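Local coordinates for variant surface glycoprotein MITat 1.13 (Trypanosoma brucei, PDB 6Z8H), which probably forms, as a GPI-anchored glycoprotein, the coat on the parasite surface whose switching between antigenically distinct versions evades the host immune response, at residues 43-46 with 47-51; 74-78 with 79-83; 104-107 with 108-112; 138-142 with 143-147; 200-204 with 205-209. One frame throughout, in Å; residues are numbered along the deposited sequence.

Interaction 1. Residues 43-46 with 47-51; sequences KRLD and LYTSK
Tyr-48 sets the edge of its ring against the preceding turn of helix 34-75, with CD1 3.1 Å from Arg-44 O and close to the ring plane. This is the tightly packed side of the contact. The ring reaches it because CG stands beside the backbone N and opposite the carbonyl carbon (chi1 -56°), which leans the side chain back toward residues 44 and 45. Beyond the ring, Tyr-48 OH is hydrogen-bonded to Glu-182 and Arg-272, and the same Glu-182 carboxylate forms a salt bridge with Arg-44 NE. One acid thus ties together two side chains a helical turn apart. On the next flank the backbone bond from Thr-49 N to Leu-45 O is 3.0 Å long and nearly straight, with an N-H...O angle of 167°. On the same flank the methyl Thr-49 CG2 lies 3.9 Å from Leu-45 CD1, and both side chains press on helix 78-129, where Ile-113 touches each of them.

The opposite character appears at Asp-46 and Ser-50. Their backbones are joined by Ser-50 N to Asp-46 O at 2.9 Å, but the side chains barely meet, Asp-46 OD2 staying 4.1 Å from Ser-50 CB. Asp-46 crosses Thr-49 at about a right angle, leaving OD1 4.0 Å from Thr-49 OG1. A water fills the step: it donates to Asp-46 OD1 and stands 2.8 Å from Thr-49 OG1. The Thr-49 methyl thus packs between the helices while OG1 shares a water with Asp-46; the Arg-44 charge is probably balanced by Glu-182, and the Asp-46 carboxylate is probably stabilised largely by solvent.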
loop_
_atom_site.group_PDB
_atom_site.type_symbol
_atom_site.label_atom_id
_atom_site.label_comp_id
_atom_site.label_asym_id
_atom_site.label_seq_id
_atom_site.Cartn_x
_atom_site.Cartn_y
_atom_site.Cartn_z
ATOM N N LYS A 43 11.935 0.602 7.888
ATOM C CA LYS A 43 11.860 1.700 8.852
ATOM C C LYS A 43 11.786 3.051 8.154
ATOM O O LYS A 43 11.065 3.951 8.604
ATOM C CB LYS A 43 13.075 1.653 9.786
ATOM C CG LYS A 43 12.871 0.763 11.006
ATOM C CD LYS A 43 14.101 0.701 11.906
ATOM C CE LYS A 43 14.105 -0.609 12.678
ATOM N NZ LYS A 43 14.896 -0.563 13.951
ATOM N N ARG A 44 12.527 3.225 7.061
ATOM C CA ARG A 44 12.429 4.452 6.285
ATOM C C ARG A 44 11.054 4.586 5.639
ATOM O O ARG A 44 10.462 5.680 5.618
ATOM C CB ARG A 44 13.514 4.483 5.227
ATOM C CG ARG A 44 14.928 4.575 5.780
ATOM C CD ARG A 44 15.908 4.563 4.641
ATOM N NE ARG A 44 15.770 5.743 3.792
ATOM C CZ ARG A 44 16.135 5.787 2.513
ATOM N NH1 ARG A 44 16.652 4.708 1.921
ATOM N NH2 ARG A 44 16.006 6.896 1.810
ATOM N N LEU A 45 10.517 3.493 5.113
ATOM C CA LEU A 45 9.164 3.534 4.573
ATOM C C LEU A 45 8.170 3.972 5.638
ATOM O O LEU A 45 7.255 4.773 5.367
ATOM C CB LEU A 45 8.770 2.155 4.070
ATOM C CG LEU A 45 7.349 2.051 3.492
ATOM C CD1 LEU A 45 7.179 3.011 2.318
ATOM C CD2 LEU A 45 7.035 0.647 3.077
ATOM N N ASP A 46 8.291 3.414 6.839
ATOM C CA ASP A 46 7.383 3.730 7.931
ATOM C C ASP A 46 7.377 5.219 8.267
ATOM O O ASP A 46 6.332 5.748 8.688
ATOM C CB ASP A 46 7.737 2.916 9.175
ATOM C CG ASP A 46 6.646 2.981 10.237
ATOM O OD1 ASP A 46 5.589 2.335 10.053
ATOM O OD2 ASP A 46 6.819 3.720 11.239
ATOM N N LEU A 47 8.482 5.939 8.030
ATOM C CA LEU A 47 8.462 7.386 8.262
ATOM C C LEU A 47 7.379 8.056 7.416
ATOM O O LEU A 47 6.681 8.985 7.868
ATOM C CB LEU A 47 9.798 8.015 7.889
ATOM C CG LEU A 47 11.042 7.477 8.588
ATOM C CD1 LEU A 47 12.262 8.170 8.015
ATOM C CD2 LEU A 47 10.939 7.664 10.075
ATOM N N TYR A 48 7.267 7.633 6.158
ATOM C CA TYR A 48 6.319 8.233 5.232
ATOM C C TYR A 48 4.924 7.676 5.430
ATOM O O TYR A 48 3.948 8.433 5.380
ATOM C CB TYR A 48 6.780 8.025 3.786
ATOM C CG TYR A 48 8.166 8.554 3.494
ATOM C CD1 TYR A 48 9.284 7.760 3.714
ATOM C CD2 TYR A 48 8.366 9.821 2.974
ATOM C CE1 TYR A 48 10.539 8.219 3.444
ATOM C CE2 TYR A 48 9.637 10.301 2.720
ATOM C CZ TYR A 48 10.728 9.484 2.954
ATOM O OH TYR A 48 12.022 9.916 2.690
ATOM N N THR A 49 4.777 6.368 5.623
ATOM C CA THR A 49 3.421 5.838 5.767
ATOM C C THR A 49 2.797 6.220 7.102
ATOM O O THR A 49 1.573 6.402 7.180
ATOM C CB THR A 49 3.400 4.319 5.590
ATOM O OG1 THR A 49 4.249 3.710 6.574
ATOM C CG2 THR A 49 3.894 3.940 4.206
ATOM N N SER A 50 3.607 6.420 8.134
ATOM C CA SER A 50 3.074 6.838 9.421
ATOM C C SER A 50 2.551 8.257 9.335
ATOM O O SER A 50 1.468 8.551 9.847
ATOM C CB SER A 50 4.152 6.764 10.505
ATOM O OG SER A 50 3.556 6.791 11.796
ATOM N N LYS A 51 3.278 9.149 8.648
ATOM C CA LYS A 51 2.772 10.509 8.471
ATOM C C LYS A 51 1.541 10.531 7.570
ATOM O O LYS A 51 0.614 11.319 7.796
ATOM C CB LYS A 51 3.861 11.393 7.879
ATOM C CG LYS A 51 5.038 11.663 8.827
ATOM C CD LYS A 51 4.655 12.438 10.100
ATOM C CE LYS A 51 5.869 12.725 10.982
ATOM N NZ LYS A 51 5.507 13.314 12.294
HETATM O O HOH W 1 2.806 3.129 8.873
#

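Interaction 2. Residues 74-78 with 79-83; sequences LAAVP and TMQRK
The turn of a helical hairpin, where helix 34-75 ends and helix 78-129 begins, brings Ala-76 and Val-77 against Met-80 and Gln-81. Ala-76 is the first residue to leave helical angles, and Val-77 holds the N-cap position before Pro-78 opens the second helix. Val-77 contributes with its backbone: its O accepts Gln-81 N at 2.8 Å in a nearly straight bond (167°), and a weak second one from Met-80 N. Pro-78 O then receives Arg-82 N at 2.9 Å, completing the first turn.

Among the side chains Gln-81 carries most of the contact. It runs extended beyond CG (chi2 177°) back across the end of the first helix, with CG only 3.1 Å from Ala-76 O. Its OE1 lies alongside the proline, 3.3 Å from Pro-78 CA, while NE2 turns the other way and donates to Ala-73 O in the last turn of helix 34-75. On the neighbouring flank Ala-76 CB rests on Met-80 CB at 3.8 Å. Val-77 CG2 lies side by side with the Thr-79 side chain, 3.5 Å from Thr-79 OG1, on the exposed side of the turn.

Arg-82 NH1 bonds Ala-303 O, and Ile-383 of the second subunit packs on both Gln-81 and Arg-82. The chemistry implies a division of labour: backbone carbonyls start the new helix, whereas a single buried amide reaches over the break to a carbonyl near the end of the old one. That NE2 bond also fixes which way the Gln-81 amide faces, and it couples the two helices directly through one side chain.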
loop_
_atom_site.group_PDB
_atom_site.type_symbol
_atom_site.label_atom_id
_atom_site.label_comp_id
_atom_site.label_asym_id
_atom_site.label_seq_id
_atom_site.Cartn_x
_atom_site.Cartn_y
_atom_site.Cartn_z
ATOM N N LEU A 74 -26.282 26.378 11.884
ATOM C CA LEU A 74 -27.689 26.488 11.494
ATOM C C LEU A 74 -28.604 26.441 12.703
ATOM O O LEU A 74 -29.600 27.174 12.757
ATOM C CB LEU A 74 -28.041 25.313 10.584
ATOM C CG LEU A 74 -28.996 25.557 9.439
ATOM C CD1 LEU A 74 -28.211 26.345 8.371
ATOM C CD2 LEU A 74 -29.520 24.247 8.906
ATOM N N ALA A 75 -28.265 25.605 13.683
ATOM C CA ALA A 75 -29.154 25.344 14.808
ATOM C C ALA A 75 -29.001 26.302 15.983
ATOM O O ALA A 75 -29.963 26.480 16.727
ATOM C CB ALA A 75 -28.907 23.930 15.332
ATOM N N ALA A 76 -27.814 26.860 16.220
ATOM C CA ALA A 76 -27.568 27.611 17.447
ATOM C C ALA A 76 -28.287 28.960 17.461
ATOM O O ALA A 76 -28.708 29.491 16.427
ATOM C CB ALA A 76 -26.070 27.846 17.612
ATOM N N VAL A 77 -28.409 29.511 18.668
ATOM C CA VAL A 77 -28.991 30.835 18.870
ATOM C C VAL A 77 -28.007 31.889 18.365
ATOM O O VAL A 77 -26.789 31.648 18.314
ATOM C CB VAL A 77 -29.376 31.093 20.340
ATOM C CG1 VAL A 77 -30.363 30.067 20.860
ATOM C CG2 VAL A 77 -28.137 31.158 21.225
ATOM N N PRO A 78 -28.480 33.093 18.031
ATOM C CA PRO A 78 -27.591 34.065 17.372
ATOM C C PRO A 78 -26.305 34.385 18.120
ATOM O O PRO A 78 -25.278 34.592 17.471
ATOM C CB PRO A 78 -28.482 35.310 17.232
ATOM C CG PRO A 78 -29.844 34.745 17.081
ATOM C CD PRO A 78 -29.889 33.512 17.972
ATOM N N THR A 79 -26.346 34.516 19.450
ATOM C CA THR A 79 -25.119 34.808 20.179
ATOM C C THR A 79 -24.071 33.734 19.931
ATOM O O THR A 79 -22.875 34.041 19.869
ATOM C CB THR A 79 -25.388 34.966 21.679
ATOM O OG1 THR A 79 -26.049 33.799 22.184
ATOM C CG2 THR A 79 -26.229 36.203 21.932
ATOM N N MET A 80 -24.500 32.469 19.787
ATOM C CA MET A 80 -23.562 31.384 19.510
ATOM C C MET A 80 -23.252 31.311 18.023
ATOM O O MET A 80 -22.100 31.075 17.632
ATOM C CB MET A 80 -24.134 30.052 20.003
ATOM C CG MET A 80 -23.660 29.620 21.397
ATOM S SD MET A 80 -21.867 29.526 21.637
ATOM C CE MET A 80 -21.383 28.376 20.388
ATOM N N GLN A 81 -24.262 31.528 17.178
ATOM C CA GLN A 81 -24.006 31.517 15.747
ATOM C C GLN A 81 -22.926 32.516 15.374
ATOM O O GLN A 81 -22.103 32.251 14.489
ATOM C CB GLN A 81 -25.263 31.862 14.970
ATOM C CG GLN A 81 -26.367 30.874 15.000
ATOM C CD GLN A 81 -27.579 31.380 14.233
ATOM O OE1 GLN A 81 -28.193 32.375 14.624
ATOM N NE2 GLN A 81 -27.902 30.736 13.131
ATOM N N ARG A 82 -22.931 33.684 16.010
ATOM C CA ARG A 82 -21.931 34.675 15.658
ATOM C C ARG A 82 -20.523 34.203 16.014
ATOM O O ARG A 82 -19.573 34.636 15.362
ATOM C CB ARG A 82 -22.253 35.997 16.353
ATOM C CG ARG A 82 -23.490 36.683 15.790
ATOM C CD ARG A 82 -23.794 37.913 16.592
ATOM N NE ARG A 82 -25.022 38.578 16.186
ATOM C CZ ARG A 82 -25.115 39.410 15.156
ATOM N NH1 ARG A 82 -24.058 39.658 14.393
ATOM N NH2 ARG A 82 -26.265 39.986 14.877
ATOM N N LYS A 83 -20.368 33.371 17.053
ATOM C CA LYS A 83 -19.071 32.768 17.390
ATOM C C LYS A 83 -18.681 31.660 16.411
ATOM O O LYS A 83 -17.502 31.391 16.237
ATOM C CB LYS A 83 -19.124 32.214 18.821
ATOM C CG LYS A 83 -19.428 33.300 19.902
ATOM C CD LYS A 83 -19.647 32.715 21.291
ATOM C CE LYS A 83 -19.680 33.796 22.354
ATOM N NZ LYS A 83 -19.796 33.204 23.724
#

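Interaction 3. Residues 104-107 with 108-112; sequences TARP and LVQAA. With SO4 (sulfate ion), chain G.
Val-109 N, Gln-110 N and Ala-111 N bond in succession to Ala-105 O, Arg-106 O and Pro-107 O, the last donor sitting above the carbonyl plane, in a helix kinked at Pro-107, whose N has no hydrogen to give to the turn before. The first of these, Val-109 N to Ala-105 O, is 2.9 Å long and nearly straight. Leu-108 folds back over the preceding turn, its CD1 3.7 Å from Thr-104 O. Arg-106 and Gln-110 run side by side in the same direction, Gln-110 NE2 lying 3.5 Å from Arg-106 CG, with the amide and guanidinium planes 54° apart. Arg-106 bends at chi3 (-70°), and this directs NE to a sulfate, probably from the crystallisation liquor, whose O1 it bonds at 2.8 Å from the edge of the guanidinium. The ion is also held by Tyr-52, and by Tyr-52 and Arg-106 of the second subunit, so it sits at the subunit boundary. There Arg-106 also packs on Ile-56 of the second subunit.

Within the chain, Ala-105 and Val-109 face helix 34-75 at Tyr-52, and Leu-108 and Ala-112 meet Ile-271 of helix 260-273.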
loop_
_atom_site.group_PDB
_atom_site.type_symbol
_atom_site.label_atom_id
_atom_site.label_comp_id
_atom_site.label_asym_id
_atom_site.label_seq_id
_atom_site.Cartn_x
_atom_site.Cartn_y
_atom_site.Cartn_z
ATOM N N THR A 104 -2.560 14.313 -3.504
ATOM C CA THR A 104 -1.255 14.421 -4.164
ATOM C C THR A 104 -0.275 13.375 -3.617
ATOM O O THR A 104 0.490 12.738 -4.372
ATOM C CB THR A 104 -0.703 15.841 -3.983
ATOM O OG1 THR A 104 -1.593 16.769 -4.622
ATOM C CG2 THR A 104 0.701 16.013 -4.577
ATOM N N ALA A 105 -0.298 13.173 -2.299
ATOM C CA ALA A 105 0.625 12.233 -1.681
ATOM C C ALA A 105 0.276 10.785 -2.002
ATOM O O ALA A 105 1.183 9.940 -2.087
ATOM C CB ALA A 105 0.591 12.390 -0.166
ATOM N N ARG A 106 -1.007 10.459 -2.170
ATOM C CA ARG A 106 -1.490 9.085 -2.242
ATOM C C ARG A 106 -0.702 8.283 -3.276
ATOM O O ARG A 106 -0.135 7.239 -2.913
ATOM C CB ARG A 106 -3.009 9.055 -2.481
ATOM C CG ARG A 106 -3.566 7.646 -2.681
ATOM C CD ARG A 106 -5.101 7.656 -2.765
ATOM N NE ARG A 106 -5.715 7.981 -1.471
ATOM C CZ ARG A 106 -6.473 9.044 -1.212
ATOM N NH1 ARG A 106 -6.776 9.920 -2.175
ATOM N NH2 ARG A 106 -6.961 9.224 0.024
ATOM N N PRO A 107 -0.621 8.699 -4.549
ATOM C CA PRO A 107 0.077 7.833 -5.528
ATOM C C PRO A 107 1.580 7.732 -5.284
ATOM O O PRO A 107 2.202 6.733 -5.666
ATOM C CB PRO A 107 -0.230 8.489 -6.882
ATOM C CG PRO A 107 -0.581 9.936 -6.531
ATOM C CD PRO A 107 -1.271 9.861 -5.196
ATOM N N LEU A 108 2.195 8.757 -4.695
ATOM C CA LEU A 108 3.621 8.687 -4.380
ATOM C C LEU A 108 3.879 7.699 -3.250
ATOM O O LEU A 108 4.826 6.910 -3.312
ATOM C CB LEU A 108 4.101 10.089 -4.006
ATOM C CG LEU A 108 3.931 11.137 -5.106
ATOM C CD1 LEU A 108 4.197 12.536 -4.555
ATOM C CD2 LEU A 108 4.833 10.862 -6.286
ATOM N N VAL A 109 3.035 7.694 -2.223
ATOM C CA VAL A 109 3.175 6.750 -1.124
ATOM C C VAL A 109 2.905 5.341 -1.611
ATOM O O VAL A 109 3.659 4.413 -1.287
ATOM C CB VAL A 109 2.254 7.145 0.038
ATOM C CG1 VAL A 109 2.213 6.063 1.108
ATOM C CG2 VAL A 109 2.681 8.472 0.622
ATOM N N GLN A 110 1.904 5.173 -2.472
ATOM C CA GLN A 110 1.607 3.856 -3.018
ATOM C C GLN A 110 2.780 3.335 -3.831
ATOM O O GLN A 110 3.139 2.158 -3.716
ATOM C CB GLN A 110 0.352 3.902 -3.886
ATOM C CG GLN A 110 -0.977 4.053 -3.123
ATOM C CD GLN A 110 -2.143 4.423 -4.012
ATOM O OE1 GLN A 110 -1.966 4.904 -5.145
ATOM N NE2 GLN A 110 -3.350 4.216 -3.501
ATOM N N ALA A 111 3.398 4.192 -4.660
ATOM C CA ALA A 111 4.528 3.748 -5.475
ATOM C C ALA A 111 5.707 3.332 -4.607
ATOM O O ALA A 111 6.409 2.360 -4.929
ATOM C CB ALA A 111 4.913 4.865 -6.445
ATOM N N ALA A 112 5.924 4.036 -3.489
ATOM C CA ALA A 112 7.028 3.702 -2.593
ATOM C C ALA A 112 6.757 2.400 -1.845
ATOM O O ALA A 112 7.656 1.560 -1.698
ATOM C CB ALA A 112 7.262 4.850 -1.621
HETATM S S SO4 G . -5.217 5.326 1.205
HETATM O O1 SO4 G . -5.629 5.472 -0.165
HETATM O O2 SO4 G . -5.454 6.557 1.909
HETATM O O3 SO4 G . -3.815 5.009 1.251
HETATM O O4 SO4 G . -5.969 4.268 1.822
#

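Interaction 4. Residues 138-142 with 143-147; sequences IEFGG and TDLRL
Phe-140 projects into the returning chain just after strand 135-139, and its ring is held between two aliphatic groups. Its CB lies 4.0 Å from Asp-144 O. With CG beside the backbone N (chi1 -81°), one face of the ring is brought against Leu-145, whose CD1 is 3.8 Å from Phe-140 CG. That methyl sits almost exactly over the ring centre, 3.7 Å from the centroid and 9° off the normal, a clear CH-pi contact. Farther out, the ring edge at Phe-140 CD1 faces Arg-146 O, 4.0 Å away. Phe-140 CE1 comes 3.8 Å from Leu-145 O, and at the tip CZ is 4.2 Å from Leu-145 CD1. The opposite face is covered by Ile-138 CG2, which also touches Leu-147 CD1.

The backbone reverses through Gly-141 and Gly-142, both with phi near +100°, angles that glycine adopts easily. Inside the bend a water accepts from Thr-143 N at 2.9 Å and also lies close to Phe-140 O. The ammonium of Lys-151 gathers Phe-140 O, Arg-146 O and, in a salt bridge, Asp-144 OD1. Leu-222 of the second subunit packs on Ile-138 and Leu-147. In this example a reversal lacking direct hydrogen bonds between its arms is probably supported by ring packing and by Lys-151, whose charge would offset the clustered oxygens, together with backbone bonds to Thr-220, Ala-218 and the second subunit.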
loop_
_atom_site.group_PDB
_atom_site.type_symbol
_atom_site.label_atom_id
_atom_site.label_comp_id
_atom_site.label_asym_id
_atom_site.label_seq_id
_atom_site.Cartn_x
_atom_site.Cartn_y
_atom_site.Cartn_z
ATOM N N ILE A 138 34.002 -34.913 -1.987
ATOM C CA ILE A 138 34.370 -36.289 -2.301
ATOM C C ILE A 138 35.589 -36.679 -1.483
ATOM O O ILE A 138 36.598 -35.963 -1.475
ATOM C CB ILE A 138 34.659 -36.439 -3.802
ATOM C CG1 ILE A 138 33.399 -36.178 -4.617
ATOM C CG2 ILE A 138 35.277 -37.830 -4.081
ATOM C CD1 ILE A 138 33.667 -35.941 -6.085
ATOM N N GLU A 139 35.494 -37.813 -0.793
ATOM C CA GLU A 139 36.637 -38.461 -0.158
ATOM C C GLU A 139 36.787 -39.822 -0.821
ATOM O O GLU A 139 35.939 -40.700 -0.647
ATOM C CB GLU A 139 36.405 -38.610 1.339
ATOM C CG GLU A 139 35.954 -37.343 2.039
ATOM C CD GLU A 139 35.590 -37.614 3.482
ATOM O OE1 GLU A 139 35.623 -38.801 3.876
ATOM O OE2 GLU A 139 35.283 -36.649 4.213
ATOM N N PHE A 140 37.847 -39.987 -1.594
ATOM C CA PHE A 140 37.978 -41.199 -2.399
ATOM C C PHE A 140 38.156 -42.484 -1.593
ATOM O O PHE A 140 37.955 -43.565 -2.159
ATOM C CB PHE A 140 39.079 -40.997 -3.423
ATOM C CG PHE A 140 38.634 -40.238 -4.641
ATOM C CD1 PHE A 140 37.829 -40.845 -5.598
ATOM C CD2 PHE A 140 38.999 -38.917 -4.820
ATOM C CE1 PHE A 140 37.429 -40.165 -6.721
ATOM C CE2 PHE A 140 38.598 -38.226 -5.937
ATOM C CZ PHE A 140 37.807 -38.847 -6.892
ATOM N N GLY A 141 38.430 -42.402 -0.290
ATOM C CA GLY A 141 38.314 -43.540 0.596
ATOM C C GLY A 141 39.618 -44.234 0.969
ATOM O O GLY A 141 39.669 -44.878 2.019
ATOM N N GLY A 142 40.660 -44.147 0.132
ATOM C CA GLY A 142 41.952 -44.748 0.419
ATOM C C GLY A 142 42.228 -46.069 -0.269
ATOM O O GLY A 142 43.350 -46.583 -0.156
ATOM N N THR A 143 41.252 -46.645 -0.956
ATOM C CA THR A 143 41.425 -47.922 -1.631
ATOM C C THR A 143 41.522 -47.794 -3.140
ATOM O O THR A 143 42.381 -48.443 -3.752
ATOM C CB THR A 143 40.265 -48.857 -1.272
ATOM O OG1 THR A 143 40.259 -49.088 0.144
ATOM C CG2 THR A 143 40.401 -50.187 -2.000
ATOM N N ASP A 144 40.669 -46.971 -3.754
ATOM C CA ASP A 144 40.695 -46.803 -5.200
ATOM C C ASP A 144 40.070 -45.458 -5.555
ATOM O O ASP A 144 39.594 -44.715 -4.688
ATOM C CB ASP A 144 39.974 -47.953 -5.914
ATOM C CG ASP A 144 38.544 -48.162 -5.415
ATOM O OD1 ASP A 144 37.881 -47.185 -5.001
ATOM O OD2 ASP A 144 38.078 -49.322 -5.420
ATOM N N LEU A 145 40.088 -45.149 -6.852
ATOM C CA LEU A 145 39.485 -43.929 -7.385
ATOM C C LEU A 145 38.143 -44.198 -8.063
ATOM O O LEU A 145 37.647 -43.341 -8.813
ATOM C CB LEU A 145 40.431 -43.238 -8.372
ATOM C CG LEU A 145 41.665 -42.458 -7.897
ATOM C CD1 LEU A 145 41.243 -41.159 -7.234
ATOM C CD2 LEU A 145 42.582 -43.270 -6.985
ATOM N N ARG A 146 37.530 -45.355 -7.803
ATOM C CA ARG A 146 36.144 -45.548 -8.203
ATOM C C ARG A 146 35.226 -44.595 -7.412
ATOM O O ARG A 146 35.589 -44.058 -6.357
ATOM C CB ARG A 146 35.724 -47.005 -8.040
ATOM C CG ARG A 146 36.538 -47.950 -8.932
ATOM C CD ARG A 146 35.956 -49.364 -8.957
ATOM N NE ARG A 146 36.552 -50.219 -9.985
ATOM C CZ ARG A 146 36.291 -51.513 -10.101
ATOM N NH1 ARG A 146 35.428 -52.087 -9.270
ATOM N NH2 ARG A 146 36.892 -52.236 -11.045
ATOM N N LEU A 147 34.024 -44.372 -7.934
ATOM C CA LEU A 147 33.139 -43.370 -7.353
ATOM C C LEU A 147 31.715 -43.895 -7.329
ATOM O O LEU A 147 31.198 -44.354 -8.353
ATOM C CB LEU A 147 33.219 -42.057 -8.151
ATOM C CG LEU A 147 32.579 -40.800 -7.550
ATOM C CD1 LEU A 147 33.085 -40.592 -6.152
ATOM C CD2 LEU A 147 32.911 -39.628 -8.433
HETATM O O HOH W 2 38.563 -46.076 -1.806
#

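Interaction 5. Residues 200-204 with 205-209; sequences TCASG and VGQSS
Ala-202 CB lies against the CB of Gln-207, 3.6 Å away, where the chain leaving strand 194-202 curls back on itself. The glutamine continues past the alanine, with CG 4.0 Å from Ala-202 O, and then bends sharply (chi2 95°) to bring NE2 to Asn-219 O, its hydrogen-bond acceptor in the loop before strand 221-229.

A type II beta turn from Gly-204 to Gln-207 makes the reversal. Its closing bond, Gln-207 N to Gly-204 O, is 3.2 Å long, the donor standing 53° out of the carbonyl plane. Gly-206 occupies the third position of the turn with positive phi, as is usual for glycine in type II turns, and Val-205 at the second position points its side chain away.

A second link ties the end of the loop to its start: Ser-209 OG donates to Ser-203 O at 2.9 Å, again from above the carbonyl plane. The two serine hydroxyl oxygens, Ser-203 OG and Ser-209 OG, remain 3.7 Å apart, and Ser-203 OG finds its own partner in Thr-214 O. Ser-209 N and Ser-209 O, by contrast, are buried here without a partner in the model; the hydroxyl supplies this residue's bond to the start of the loop, with a further weak one to Thr-214 OG1.

The arrangement follows the end of strand 194-202, which lies between strands 221-229 and 247-253 in the five-stranded antiparallel sheet. Ala-202 pairs by backbone with His-221, Cys-201 is joined by a disulfide to Cys-211, and Leu-147 of the second subunit packs on Cys-201.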
loop_
_atom_site.group_PDB
_atom_site.type_symbol
_atom_site.label_atom_id
_atom_site.label_comp_id
_atom_site.label_asym_id
_atom_site.label_seq_id
_atom_site.Cartn_x
_atom_site.Cartn_y
_atom_site.Cartn_z
ATOM N N THR A 200 38.736 -26.958 -2.789
ATOM C CA THR A 200 39.788 -27.511 -1.929
ATOM C C THR A 200 40.133 -28.905 -2.432
ATOM O O THR A 200 39.231 -29.729 -2.621
ATOM C CB THR A 200 39.307 -27.644 -0.473
ATOM O OG1 THR A 200 38.683 -26.411 -0.053
ATOM C CG2 THR A 200 40.439 -28.012 0.466
ATOM N N CYS A 201 41.429 -29.172 -2.633
ATOM C CA CYS A 201 41.908 -30.487 -3.043
ATOM C C CYS A 201 43.036 -30.947 -2.138
ATOM O O CYS A 201 43.799 -30.172 -1.546
ATOM C CB CYS A 201 42.286 -30.515 -4.526
ATOM S SG CYS A 201 42.704 -32.159 -5.231
ATOM N N ALA A 202 43.107 -32.233 -1.992
ATOM C CA ALA A 202 44.155 -32.722 -1.117
ATOM C C ALA A 202 44.414 -34.136 -1.556
ATOM O O ALA A 202 43.512 -34.963 -1.444
ATOM C CB ALA A 202 43.692 -32.687 0.329
ATOM N N SER A 203 45.619 -34.393 -2.042
ATOM C CA SER A 203 46.041 -35.699 -2.502
ATOM C C SER A 203 47.118 -36.205 -1.560
ATOM O O SER A 203 47.729 -35.426 -0.821
ATOM C CB SER A 203 46.562 -35.584 -3.936
ATOM O OG SER A 203 47.490 -34.516 -4.026
ATOM N N GLY A 204 47.286 -37.520 -1.553
ATOM C CA GLY A 204 48.238 -38.172 -0.679
ATOM C C GLY A 204 47.611 -38.641 0.625
ATOM O O GLY A 204 46.504 -38.240 1.003
ATOM N N VAL A 205 48.362 -39.516 1.310
ATOM C CA VAL A 205 47.926 -40.052 2.595
ATOM C C VAL A 205 47.976 -38.937 3.629
ATOM O O VAL A 205 48.972 -38.209 3.739
ATOM C CB VAL A 205 48.798 -41.246 3.027
ATOM C CG1 VAL A 205 48.184 -41.939 4.262
ATOM C CG2 VAL A 205 48.985 -42.242 1.897
ATOM N N GLY A 206 46.915 -38.809 4.404
ATOM C CA GLY A 206 46.811 -37.736 5.365
ATOM C C GLY A 206 46.262 -36.432 4.818
ATOM O O GLY A 206 45.918 -35.552 5.618
ATOM N N GLN A 207 46.178 -36.277 3.497
ATOM C CA GLN A 207 45.648 -35.064 2.866
ATOM C C GLN A 207 46.357 -33.814 3.396
ATOM O O GLN A 207 45.726 -32.855 3.853
ATOM C CB GLN A 207 44.129 -34.968 3.030
ATOM C CG GLN A 207 43.358 -36.125 2.397
ATOM C CD GLN A 207 43.034 -37.234 3.392
ATOM O OE1 GLN A 207 42.834 -36.980 4.581
ATOM N NE2 GLN A 207 42.967 -38.467 2.905
ATOM N N SER A 208 47.689 -33.828 3.303
ATOM C CA SER A 208 48.510 -32.694 3.703
ATOM C C SER A 208 49.216 -32.024 2.536
ATOM O O SER A 208 49.720 -30.910 2.704
ATOM C CB SER A 208 49.562 -33.129 4.736
ATOM O OG SER A 208 50.410 -34.138 4.220
ATOM N N SER A 209 49.248 -32.649 1.373
ATOM C CA SER A 209 49.956 -32.112 0.229
ATOM C C SER A 209 48.921 -31.488 -0.694
ATOM O O SER A 209 47.711 -31.511 -0.424
ATOM C CB SER A 209 50.814 -33.185 -0.463
ATOM O OG SER A 209 50.084 -33.854 -1.481
#

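How the interactions relate
Interactions 1 and 3 lie near the middle of the chain and touch, Thr-49 CG2 packing 4.1 Å from Val-109 CG1, so they give two sides of one interface between helices 34-75 and 78-129. Interaction 2 sits where those same helices are joined, its centre about 42 Å from that of interaction 1; it is a surface contact, whereas the other four are partly buried. Interactions 4 and 5 belong to the far end, about 100 and 98 Å from interaction 2 between centres; both leave strands of one sheet. Helical contacts rest on backbone bonds with side chains added, whereas the two loops turn through glycines, with a phenyl ring between aliphatic groups in one and serine and turn bonds in the other.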